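Local coordinates for protein 3,6-diketocamphane 1,6-monooxygenase (Pseudomonas putida, PDB 4UWM) that uses reduced FMN and molecular oxygen to turn a diketocamphane into its lactone, a Baeyer-Villiger oxidation in the bacterial breakdown of (-)-camphor, at residues N70-P81 against L99-G110; S222-L230 against M295-G303. One frame throughout, in Å; residues are numbered along the deposited sequence.

Interaction 1: N70-P81 against L99-G110; sequences NIKFAPMAHLLP and LEGRYFLGIGAG. With FMN (flavin mononucleotide), chain C.
Backbone bonds join the two segments through a single bridge at F73 and Y103 and, after a loop and a one-residue shift in register, a short parallel ladder at H78-I107 and L79-G108. F73 N reaches R102 O at 3.0 Å and F73 O receives F104 N. G106 spans the cis peptide between M76 and A77, its N bonding to P75 O before it and its O accepting H78 N after it; G108 bonds to H78 O and L80 N. A side chain on G106 would run into P75 O.

Among side chains, the methyl CB of A74 sits over the centre of the F104 ring, 3.5 Å from the centroid, a CH-pi contact. L105 CD1 meets H78 CD2 at the imidazole edge, 3.6 Å away.

Polar side chains and the flavin add further bonds. R102, bent at chi3 (-74°), turns NH1 back to I71 O at 2.9 Å; T68 OG1 also bonds NH1 and A65 O takes NH2, three bonds on one guanidinium. One water lies 2.8 Å from H78 NE2 and 2.7 Å from Y103 OH, and E45 bonds H78 ND1. The backbone O of M76 accepts the N-H of FMN N3 at 2.9 Å and also bonds S44 OG.

These strands flank helix 85-98 in a beta-alpha-beta unit, between strands 40-43 and 198-202, with helices 57-65 and 139-155 alongside.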
loop_
_atom_site.group_PDB
_atom_site.type_symbol
_atom_site.label_atom_id
_atom_site.label_comp_id
_atom_site.label_asym_id
_atom_site.label_seq_id
_atom_site.Cartn_x
_atom_site.Cartn_y
_atom_site.Cartn_z
ATOM N N ASN A 70 -10.369 -13.879 10.724
ATOM C CA ASN A 70 -9.553 -14.089 11.907
ATOM C C ASN A 70 -8.058 -13.985 11.762
ATOM O O ASN A 70 -7.381 -13.649 12.726
ATOM C CB ASN A 70 -9.856 -15.473 12.513
ATOM C CG ASN A 70 -11.336 -15.691 12.732
ATOM O OD1 ASN A 70 -12.007 -14.892 13.377
ATOM N ND2 ASN A 70 -11.855 -16.755 12.167
ATOM N N ILE A 71 -7.528 -14.348 10.599
ATOM C CA ILE A 71 -6.086 -14.435 10.434
ATOM C C ILE A 71 -5.461 -13.054 10.702
ATOM O O ILE A 71 -6.074 -12.032 10.400
ATOM C CB ILE A 71 -5.725 -14.992 9.025
ATOM C CG1 ILE A 71 -4.287 -15.507 8.978
ATOM C CG2 ILE A 71 -6.101 -13.996 7.916
ATOM C CD1 ILE A 71 -4.032 -16.463 7.820
ATOM N N LYS A 72 -4.275 -13.053 11.310
ATOM C CA LYS A 72 -3.502 -11.846 11.557
ATOM C C LYS A 72 -2.427 -11.696 10.464
ATOM O O LYS A 72 -1.844 -12.685 10.021
ATOM C CB LYS A 72 -2.811 -11.921 12.922
ATOM C CG LYS A 72 -3.755 -12.139 14.104
ATOM C CD LYS A 72 -2.934 -12.141 15.381
ATOM C CE LYS A 72 -3.673 -12.764 16.548
ATOM N NZ LYS A 72 -2.808 -12.634 17.751
ATOM N N PHE A 73 -2.144 -10.458 10.065
ATOM C CA PHE A 73 -1.135 -10.206 9.015
ATOM C C PHE A 73 0.086 -9.483 9.553
ATOM O O PHE A 73 -0.040 -8.684 10.472
ATOM C CB PHE A 73 -1.736 -9.359 7.899
ATOM C CG PHE A 73 -2.836 -10.030 7.151
ATOM C CD1 PHE A 73 -2.549 -10.879 6.083
ATOM C CD2 PHE A 73 -4.159 -9.785 7.478
ATOM C CE1 PHE A 73 -3.569 -11.485 5.372
ATOM C CE2 PHE A 73 -5.195 -10.388 6.757
ATOM C CZ PHE A 73 -4.898 -11.248 5.712
ATOM N N ALA A 74 1.255 -9.747 8.974
ATOM C CA ALA A 74 2.445 -8.981 9.287
ATOM C C ALA A 74 3.324 -8.838 8.070
ATOM O O ALA A 74 3.639 -9.837 7.413
ATOM C CB ALA A 74 3.247 -9.642 10.415
ATOM N N PRO A 75 3.768 -7.600 7.781
ATOM C CA PRO A 75 4.920 -7.497 6.900
ATOM C C PRO A 75 6.117 -8.105 7.615
ATOM O O PRO A 75 6.333 -7.854 8.825
ATOM C CB PRO A 75 5.092 -5.966 6.706
ATOM C CG PRO A 75 4.498 -5.374 7.931
ATOM C CD PRO A 75 3.361 -6.290 8.336
ATOM N N MET A 76 6.895 -8.905 6.898
ATOM C CA MET A 76 8.030 -9.606 7.495
ATOM C C MET A 76 9.228 -9.620 6.551
ATOM O O MET A 76 9.521 -10.645 5.895
ATOM C CB MET A 76 7.627 -11.035 7.888
ATOM C CG MET A 76 8.657 -11.773 8.747
ATOM S SD MET A 76 8.959 -10.908 10.302
ATOM C CE MET A 76 7.324 -11.023 11.049
ATOM N N ALA A 77 9.954 -8.504 6.463
ATOM C CA ALA A 77 9.777 -7.296 7.298
ATOM C C ALA A 77 9.711 -6.030 6.452
ATOM O O ALA A 77 10.296 -5.966 5.359
ATOM C CB ALA A 77 10.975 -7.185 8.237
ATOM N N HIS A 78 9.065 -4.985 6.964
ATOM C CA HIS A 78 9.314 -3.659 6.378
ATOM C C HIS A 78 10.773 -3.285 6.581
ATOM O O HIS A 78 11.305 -3.406 7.693
ATOM C CB HIS A 78 8.417 -2.595 7.025
ATOM C CG HIS A 78 7.011 -2.588 6.526
ATOM N ND1 HIS A 78 6.694 -2.658 5.183
ATOM C CD2 HIS A 78 5.835 -2.441 7.185
ATOM C CE1 HIS A 78 5.372 -2.587 5.047
ATOM N NE2 HIS A 78 4.828 -2.479 6.246
ATOM N N LEU A 79 11.428 -2.860 5.515
ATOM C CA LEU A 79 12.830 -2.487 5.586
ATOM C C LEU A 79 12.893 -0.979 5.910
ATOM O O LEU A 79 12.749 -0.128 5.039
ATOM C CB LEU A 79 13.567 -2.836 4.286
ATOM C CG LEU A 79 13.420 -4.336 3.915
ATOM C CD1 LEU A 79 14.204 -4.676 2.667
ATOM C CD2 LEU A 79 13.885 -5.219 5.086
ATOM N N LEU A 80 13.079 -0.683 7.188
ATOM C CA LEU A 80 13.052 0.718 7.687
ATOM C C LEU A 80 13.984 1.699 7.007
ATOM O O LEU A 80 13.608 2.858 6.843
ATOM C CB LEU A 80 13.209 0.764 9.204
ATOM C CG LEU A 80 12.274 -0.108 10.044
ATOM C CD1 LEU A 80 12.358 0.294 11.511
ATOM C CD2 LEU A 80 10.833 -0.066 9.572
ATOM N N PRO A 81 15.190 1.258 6.578
ATOM C CA PRO A 81 16.065 2.217 5.882
ATOM C C PRO A 81 15.549 2.726 4.525
ATOM O O PRO A 81 16.089 3.691 3.982
ATOM C CB PRO A 81 17.365 1.433 5.702
ATOM C CG PRO A 81 17.328 0.370 6.758
ATOM C CD PRO A 81 15.881 -0.023 6.818
ATOM N N LEU A 99 -7.652 -3.472 9.873
ATOM C CA LEU A 99 -7.663 -4.866 10.305
ATOM C C LEU A 99 -8.207 -5.063 11.745
ATOM O O LEU A 99 -8.247 -6.182 12.243
ATOM C CB LEU A 99 -6.233 -5.387 10.265
ATOM C CG LEU A 99 -5.744 -5.685 8.844
ATOM C CD1 LEU A 99 -4.234 -5.791 8.820
ATOM C CD2 LEU A 99 -6.397 -6.968 8.324
ATOM N N GLU A 100 -8.562 -3.973 12.413
ATOM C CA GLU A 100 -9.012 -4.034 13.809
ATOM C C GLU A 100 -8.024 -4.798 14.691
ATOM O O GLU A 100 -8.412 -5.606 15.520
ATOM C CB GLU A 100 -10.431 -4.603 13.878
ATOM C CG GLU A 100 -11.388 -3.713 13.112
ATOM C CD GLU A 100 -12.803 -4.232 13.034
ATOM O OE1 GLU A 100 -13.010 -5.446 12.856
ATOM O OE2 GLU A 100 -13.721 -3.404 13.112
ATOM N N GLY A 101 -6.737 -4.536 14.473
ATOM C CA GLY A 101 -5.662 -5.106 15.277
ATOM C C GLY A 101 -5.207 -6.512 14.931
ATOM O O GLY A 101 -4.331 -7.050 15.614
ATOM N N ARG A 102 -5.779 -7.111 13.877
ATOM C CA ARG A 102 -5.283 -8.394 13.359
ATOM C C ARG A 102 -4.025 -8.134 12.569
ATOM O O ARG A 102 -3.983 -8.413 11.359
ATOM C CB ARG A 102 -6.303 -9.071 12.428
ATOM C CG ARG A 102 -7.666 -9.372 13.034
ATOM C CD ARG A 102 -8.557 -10.128 12.058
ATOM N NE ARG A 102 -9.092 -9.327 10.957
ATOM C CZ ARG A 102 -9.000 -9.638 9.658
ATOM N NH1 ARG A 102 -8.377 -10.746 9.242
ATOM N NH2 ARG A 102 -9.574 -8.854 8.768
ATOM N N TYR A 103 -2.992 -7.635 13.251
ATOM C CA TYR A 103 -1.824 -7.090 12.573
ATOM C C TYR A 103 -0.666 -7.137 13.529
ATOM O O TYR A 103 -0.855 -6.926 14.718
ATOM C CB TYR A 103 -2.131 -5.626 12.136
ATOM C CG TYR A 103 -0.960 -4.938 11.504
ATOM C CD1 TYR A 103 -0.026 -4.261 12.287
ATOM C CD2 TYR A 103 -0.766 -4.980 10.121
ATOM C CE1 TYR A 103 1.076 -3.664 11.722
ATOM C CE2 TYR A 103 0.339 -4.375 9.537
ATOM C CZ TYR A 103 1.246 -3.710 10.346
ATOM O OH TYR A 103 2.360 -3.115 9.799
ATOM N N PHE A 104 0.530 -7.439 13.035
ATOM C CA PHE A 104 1.741 -7.104 13.770
ATOM C C PHE A 104 2.823 -6.711 12.791
ATOM O O PHE A 104 2.667 -6.912 11.586
ATOM C CB PHE A 104 2.180 -8.186 14.797
ATOM C CG PHE A 104 2.507 -9.533 14.205
ATOM C CD1 PHE A 104 1.490 -10.413 13.839
ATOM C CD2 PHE A 104 3.841 -9.935 14.053
ATOM C CE1 PHE A 104 1.790 -11.660 13.305
ATOM C CE2 PHE A 104 4.146 -11.181 13.507
ATOM C CZ PHE A 104 3.109 -12.043 13.150
ATOM N N LEU A 105 3.907 -6.140 13.303
ATOM C CA LEU A 105 4.898 -5.473 12.468
ATOM C C LEU A 105 6.284 -6.097 12.534
ATOM O O LEU A 105 6.971 -6.036 13.568
ATOM C CB LEU A 105 4.967 -3.975 12.856
ATOM C CG LEU A 105 6.112 -3.131 12.295
ATOM C CD1 LEU A 105 5.966 -2.945 10.779
ATOM C CD2 LEU A 105 6.144 -1.769 13.015
ATOM N N GLY A 106 6.731 -6.649 11.407
ATOM C CA GLY A 106 8.124 -7.057 11.284
ATOM C C GLY A 106 8.956 -5.893 10.801
ATOM O O GLY A 106 8.572 -5.216 9.845
ATOM N N ILE A 107 10.097 -5.653 11.456
ATOM C CA ILE A 107 11.058 -4.630 10.979
ATOM C C ILE A 107 12.410 -5.240 10.670
ATOM O O ILE A 107 12.768 -6.252 11.251
ATOM C CB ILE A 107 11.234 -3.481 11.999
ATOM C CG1 ILE A 107 11.909 -3.994 13.294
ATOM C CG2 ILE A 107 9.892 -2.827 12.280
ATOM C CD1 ILE A 107 12.380 -2.885 14.228
ATOM N N GLY A 108 13.155 -4.658 9.737
ATOM C CA GLY A 108 14.495 -5.139 9.459
ATOM C C GLY A 108 15.301 -4.147 8.668
ATOM O O GLY A 108 14.782 -3.109 8.263
ATOM N N ALA A 109 16.569 -4.485 8.440
ATOM C CA ALA A 109 17.539 -3.627 7.758
ATOM C C ALA A 109 17.573 -3.870 6.273
ATOM O O ALA A 109 17.834 -2.952 5.503
ATOM C CB ALA A 109 18.941 -3.862 8.329
ATOM N N GLY A 110 17.364 -5.125 5.873
ATOM C CA GLY A 110 17.519 -5.537 4.473
ATOM C C GLY A 110 18.885 -6.182 4.223
ATOM O O GLY A 110 19.927 -5.584 4.498
HETATM N N1 FMN C . 14.414 -11.625 6.762
HETATM C C2 FMN C . 13.149 -11.158 6.968
HETATM O O2 FMN C . 12.986 -10.041 7.505
HETATM N N3 FMN C . 12.051 -11.854 6.620
HETATM C C4 FMN C . 12.124 -13.061 6.045
HETATM O O4 FMN C . 11.073 -13.664 5.745
HETATM C C4A FMN C . 13.466 -13.650 5.778
HETATM N N5 FMN C . 13.624 -14.860 5.194
HETATM C C5A FMN C . 14.854 -15.381 4.960
HETATM C C6 FMN C . 14.978 -16.636 4.359
HETATM C C7 FMN C . 16.235 -17.188 4.110
HETATM C C7M FMN C . 16.347 -18.544 3.460
HETATM C C8 FMN C . 17.456 -16.419 4.493
HETATM C C8M FMN C . 18.836 -16.963 4.248
HETATM C C9 FMN C . 17.335 -15.168 5.092
HETATM C C9A FMN C . 16.082 -14.614 5.346
HETATM N N10 FMN C . 15.952 -13.341 5.962
HETATM C C10 FMN C . 14.645 -12.834 6.184
HETATM C "C1'" FMN C . 17.147 -12.560 6.332
HETATM C "C2'" FMN C . 17.517 -12.745 7.795
HETATM O "O2'" FMN C . 16.335 -12.580 8.576
HETATM C "C3'" FMN C . 18.564 -11.722 8.226
HETATM O "O3'" FMN C . 19.864 -12.309 8.073
HETATM C "C4'" FMN C . 18.324 -11.270 9.669
HETATM O "O4'" FMN C . 17.268 -10.301 9.714
HETATM C "C5'" FMN C . 19.570 -10.710 10.344
HETATM O "O5'" FMN C . 20.129 -11.800 11.065
HETATM P P FMN C . 21.256 -11.645 12.192
HETATM O O1P FMN C . 20.965 -10.394 12.959
HETATM O O2P FMN C . 21.014 -12.902 12.973
HETATM O O3P FMN C . 22.532 -11.614 11.398
HETATM O O HOH W 1 2.220 -2.522 7.141
#

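Interaction 2: S222-L230 against M295-G303; sequences SIFSGLDAL and MDGYAKDAG
At the end of strand 219-223, the turn leading into helix 227-244 in the TIM-barrel-like fold is met by the short helix 296-302, with Y298 reaching in toward F224. The phenol OH of Y298 donates to F224 O at 2.7 Å, and its CE1 lies 4.0 Å from CD2 of the F224 ring. With CG anti to its own carbonyl carbon (chi1 -55°), the tyrosine leans along the turn and brings CE1 to 3.5 Å from S225 C. A water over one face of its ring donates to S225 O and accepts from Y298 N. A phenylalanine in place of Y298 would probably leave F224 O without this hydroxyl donor and the ring less firmly fixed against the turn.

One carboxylate, that of D301, meets the start of helix 227-244. Its OD2 uses the syn lone pair to take L227 N, 2.8 Å away and nearly straight at 163°, while D301 OD1 accepts from a second water that in turn accepts from D228 N. Nearby, K300 NZ forms a salt bridge with D228 OD2 at 2.9 Å, again on the syn side. A CB on G297 would collide with S225 O; one on G226, the N-cap residue, would be tight against G297 CA and disfavoured by its backbone angles.

D301 thus gives the first N-H of helix 227-244 an acceptor from outside that helix, at a beta-to-alpha turn of the TIM-barrel fold, past the C-terminal end of a strand whose I223 touches FMN.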
loop_
_atom_site.group_PDB
_atom_site.type_symbol
_atom_site.label_atom_id
_atom_site.label_comp_id
_atom_site.label_asym_id
_atom_site.label_seq_id
_atom_site.Cartn_x
_atom_site.Cartn_y
_atom_site.Cartn_z
ATOM N N SER A 222 12.555 -17.082 13.745
ATOM C CA SER A 222 13.748 -17.779 13.294
ATOM C C SER A 222 13.438 -18.599 12.051
ATOM O O SER A 222 12.352 -19.164 11.930
ATOM C CB SER A 222 14.267 -18.729 14.392
ATOM O OG SER A 222 14.567 -18.049 15.607
ATOM N N ILE A 223 14.392 -18.648 11.133
ATOM C CA ILE A 223 14.324 -19.571 10.006
ATOM C C ILE A 223 15.062 -20.842 10.434
ATOM O O ILE A 223 16.227 -20.783 10.820
ATOM C CB ILE A 223 14.983 -18.992 8.733
ATOM C CG1 ILE A 223 14.542 -17.535 8.461
ATOM C CG2 ILE A 223 14.730 -19.902 7.536
ATOM C CD1 ILE A 223 13.088 -17.328 8.063
ATOM N N PHE A 224 14.387 -21.991 10.388
ATOM C CA PHE A 224 15.032 -23.216 10.886
ATOM C C PHE A 224 16.240 -23.572 10.053
ATOM O O PHE A 224 16.130 -23.743 8.836
ATOM C CB PHE A 224 14.093 -24.411 10.954
ATOM C CG PHE A 224 14.742 -25.645 11.533
ATOM C CD1 PHE A 224 15.082 -25.699 12.882
ATOM C CD2 PHE A 224 15.017 -26.747 10.731
ATOM C CE1 PHE A 224 15.677 -26.832 13.423
ATOM C CE2 PHE A 224 15.618 -27.881 11.263
ATOM C CZ PHE A 224 15.948 -27.924 12.609
ATOM N N SER A 225 17.390 -23.664 10.717
ATOM C CA SER A 225 18.654 -23.925 10.042
ATOM C C SER A 225 19.495 -24.996 10.751
ATOM O O SER A 225 20.688 -25.124 10.482
ATOM C CB SER A 225 19.445 -22.620 9.870
ATOM O OG SER A 225 20.021 -22.202 11.092
ATOM N N GLY A 226 18.860 -25.765 11.638
ATOM C CA GLY A 226 19.552 -26.777 12.448
ATOM C C GLY A 226 19.266 -26.624 13.937
ATOM O O GLY A 226 18.876 -25.541 14.395
ATOM N N LEU A 227 19.463 -27.707 14.693
ATOM C CA LEU A 227 19.129 -27.745 16.125
ATOM C C LEU A 227 19.956 -26.776 16.970
ATOM O O LEU A 227 19.430 -26.138 17.884
ATOM C CB LEU A 227 19.280 -29.166 16.685
ATOM C CG LEU A 227 18.391 -30.305 16.173
ATOM C CD1 LEU A 227 18.870 -31.637 16.737
ATOM C CD2 LEU A 227 16.931 -30.069 16.532
ATOM N N ASP A 228 21.247 -26.672 16.664
ATOM C CA ASP A 228 22.152 -25.837 17.447
ATOM C C ASP A 228 21.780 -24.362 17.345
ATOM O O ASP A 228 21.622 -23.689 18.370
ATOM C CB ASP A 228 23.613 -26.060 17.032
ATOM C CG ASP A 228 24.119 -27.456 17.390
ATOM O OD1 ASP A 228 23.642 -28.044 18.389
ATOM O OD2 ASP A 228 24.999 -27.964 16.664
ATOM N N ALA A 229 21.621 -23.878 16.111
ATOM C CA ALA A 229 21.226 -22.487 15.864
ATOM C C ALA A 229 19.889 -22.181 16.508
ATOM O O ALA A 229 19.722 -21.108 17.084
ATOM C CB ALA A 229 21.195 -22.169 14.369
ATOM N N LEU A 230 18.944 -23.116 16.435
ATOM C CA LEU A 230 17.640 -22.873 17.025
ATOM C C LEU A 230 17.771 -22.670 18.534
ATOM O O LEU A 230 17.180 -21.753 19.115
ATOM C CB LEU A 230 16.641 -23.987 16.680
ATOM C CG LEU A 230 15.183 -23.695 17.075
ATOM C CD1 LEU A 230 14.671 -22.402 16.442
ATOM C CD2 LEU A 230 14.256 -24.857 16.741
ATOM N N MET A 295 23.777 -25.274 4.721
ATOM C CA MET A 295 23.251 -26.590 5.112
ATOM C C MET A 295 24.141 -27.348 6.112
ATOM O O MET A 295 23.925 -28.532 6.375
ATOM C CB MET A 295 22.948 -27.438 3.878
ATOM C CG MET A 295 21.729 -26.953 3.116
ATOM S SD MET A 295 21.452 -27.809 1.574
ATOM C CE MET A 295 22.951 -27.458 0.669
ATOM N N ASP A 296 25.119 -26.644 6.676
ATOM C CA ASP A 296 26.068 -27.220 7.633
ATOM C C ASP A 296 25.421 -27.641 8.947
ATOM O O ASP A 296 25.780 -28.672 9.515
ATOM C CB ASP A 296 27.213 -26.247 7.903
ATOM C CG ASP A 296 28.186 -26.148 6.741
ATOM O OD1 ASP A 296 27.928 -26.725 5.667
ATOM O OD2 ASP A 296 29.224 -25.479 6.900
ATOM N N GLY A 297 24.472 -26.845 9.432
ATOM C CA GLY A 297 23.693 -27.208 10.611
ATOM C C GLY A 297 22.891 -28.473 10.374
ATOM O O GLY A 297 22.822 -29.347 11.244
ATOM N N TYR A 298 22.285 -28.577 9.191
ATOM C CA TYR A 298 21.512 -29.767 8.825
ATOM C C TYR A 298 22.422 -31.001 8.705
ATOM O O TYR A 298 22.050 -32.088 9.133
ATOM C CB TYR A 298 20.782 -29.575 7.493
ATOM C CG TYR A 298 19.866 -28.367 7.367
ATOM C CD1 TYR A 298 18.949 -28.034 8.371
ATOM C CD2 TYR A 298 19.884 -27.587 6.202
ATOM C CE1 TYR A 298 18.103 -26.938 8.223
ATOM C CE2 TYR A 298 19.045 -26.497 6.045
ATOM C CZ TYR A 298 18.163 -26.176 7.056
ATOM O OH TYR A 298 17.341 -25.094 6.879
ATOM N N ALA A 299 23.596 -30.809 8.102
ATOM C CA ALA A 299 24.580 -31.869 7.911
ATOM C C ALA A 299 25.126 -32.348 9.255
ATOM O O ALA A 299 25.168 -33.555 9.523
ATOM C CB ALA A 299 25.708 -31.388 7.015
ATOM N N LYS A 300 25.519 -31.393 10.097
ATOM C CA LYS A 300 25.959 -31.681 11.457
ATOM C C LYS A 300 24.908 -32.509 12.182
ATOM O O LYS A 300 25.235 -33.507 12.813
ATOM C CB LYS A 300 26.239 -30.389 12.232
ATOM C CG LYS A 300 27.367 -30.505 13.249
ATOM C CD LYS A 300 26.970 -29.973 14.620
ATOM C CE LYS A 300 26.032 -30.944 15.329
ATOM N NZ LYS A 300 25.915 -30.668 16.784
ATOM N N ASP A 301 23.645 -32.106 12.061
ATOM C CA ASP A 301 22.535 -32.772 12.749
ATOM C C ASP A 301 22.357 -34.232 12.357
ATOM O O ASP A 301 22.092 -35.068 13.214
ATOM C CB ASP A 301 21.218 -32.019 12.525
ATOM C CG ASP A 301 21.092 -30.772 13.391
ATOM O OD1 ASP A 301 21.872 -30.610 14.353
ATOM O OD2 ASP A 301 20.198 -29.952 13.116
ATOM N N ALA A 302 22.485 -34.531 11.067
ATOM C CA ALA A 302 22.224 -35.877 10.569
ATOM C C ALA A 302 23.513 -36.697 10.413
ATOM O O ALA A 302 23.477 -37.856 10.005
ATOM C CB ALA A 302 21.450 -35.819 9.263
ATOM N N GLY A 303 24.642 -36.074 10.730
ATOM C CA GLY A 303 25.931 -36.753 10.762
ATOM C C GLY A 303 26.603 -36.924 9.415
ATOM O O GLY A 303 27.694 -37.492 9.341
HETATM O O HOH W 2 22.001 -25.776 8.168
HETATM O O HOH W 3 22.982 -28.002 14.398
#

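Overall arrangement
From the N terminus, interaction 1 comes first: residues 70-81 and 99-110 close a short loop that consists mostly of helix 85-98, the local connection of a beta-alpha-beta unit. Interaction 2 follows in series, starting only after that loop is complete, and spans 64 intervening residues, largely helical, between 222-230 and 295-303; the two loops neither nest nor cross. Both reach the same parallel sheet, the first deep within it and the second just past the C-terminal end of strand 219-223. Their centres are 27 Å apart and they do not touch. M76 and A77 of interaction 1 line the FMN pocket, and I223, in the strand leading into interaction 2, touches the flavin too. In this barrel, interaction 1 pairs adjacent strands and interaction 2 ties helix 296-302 to the turn before helix 227-244.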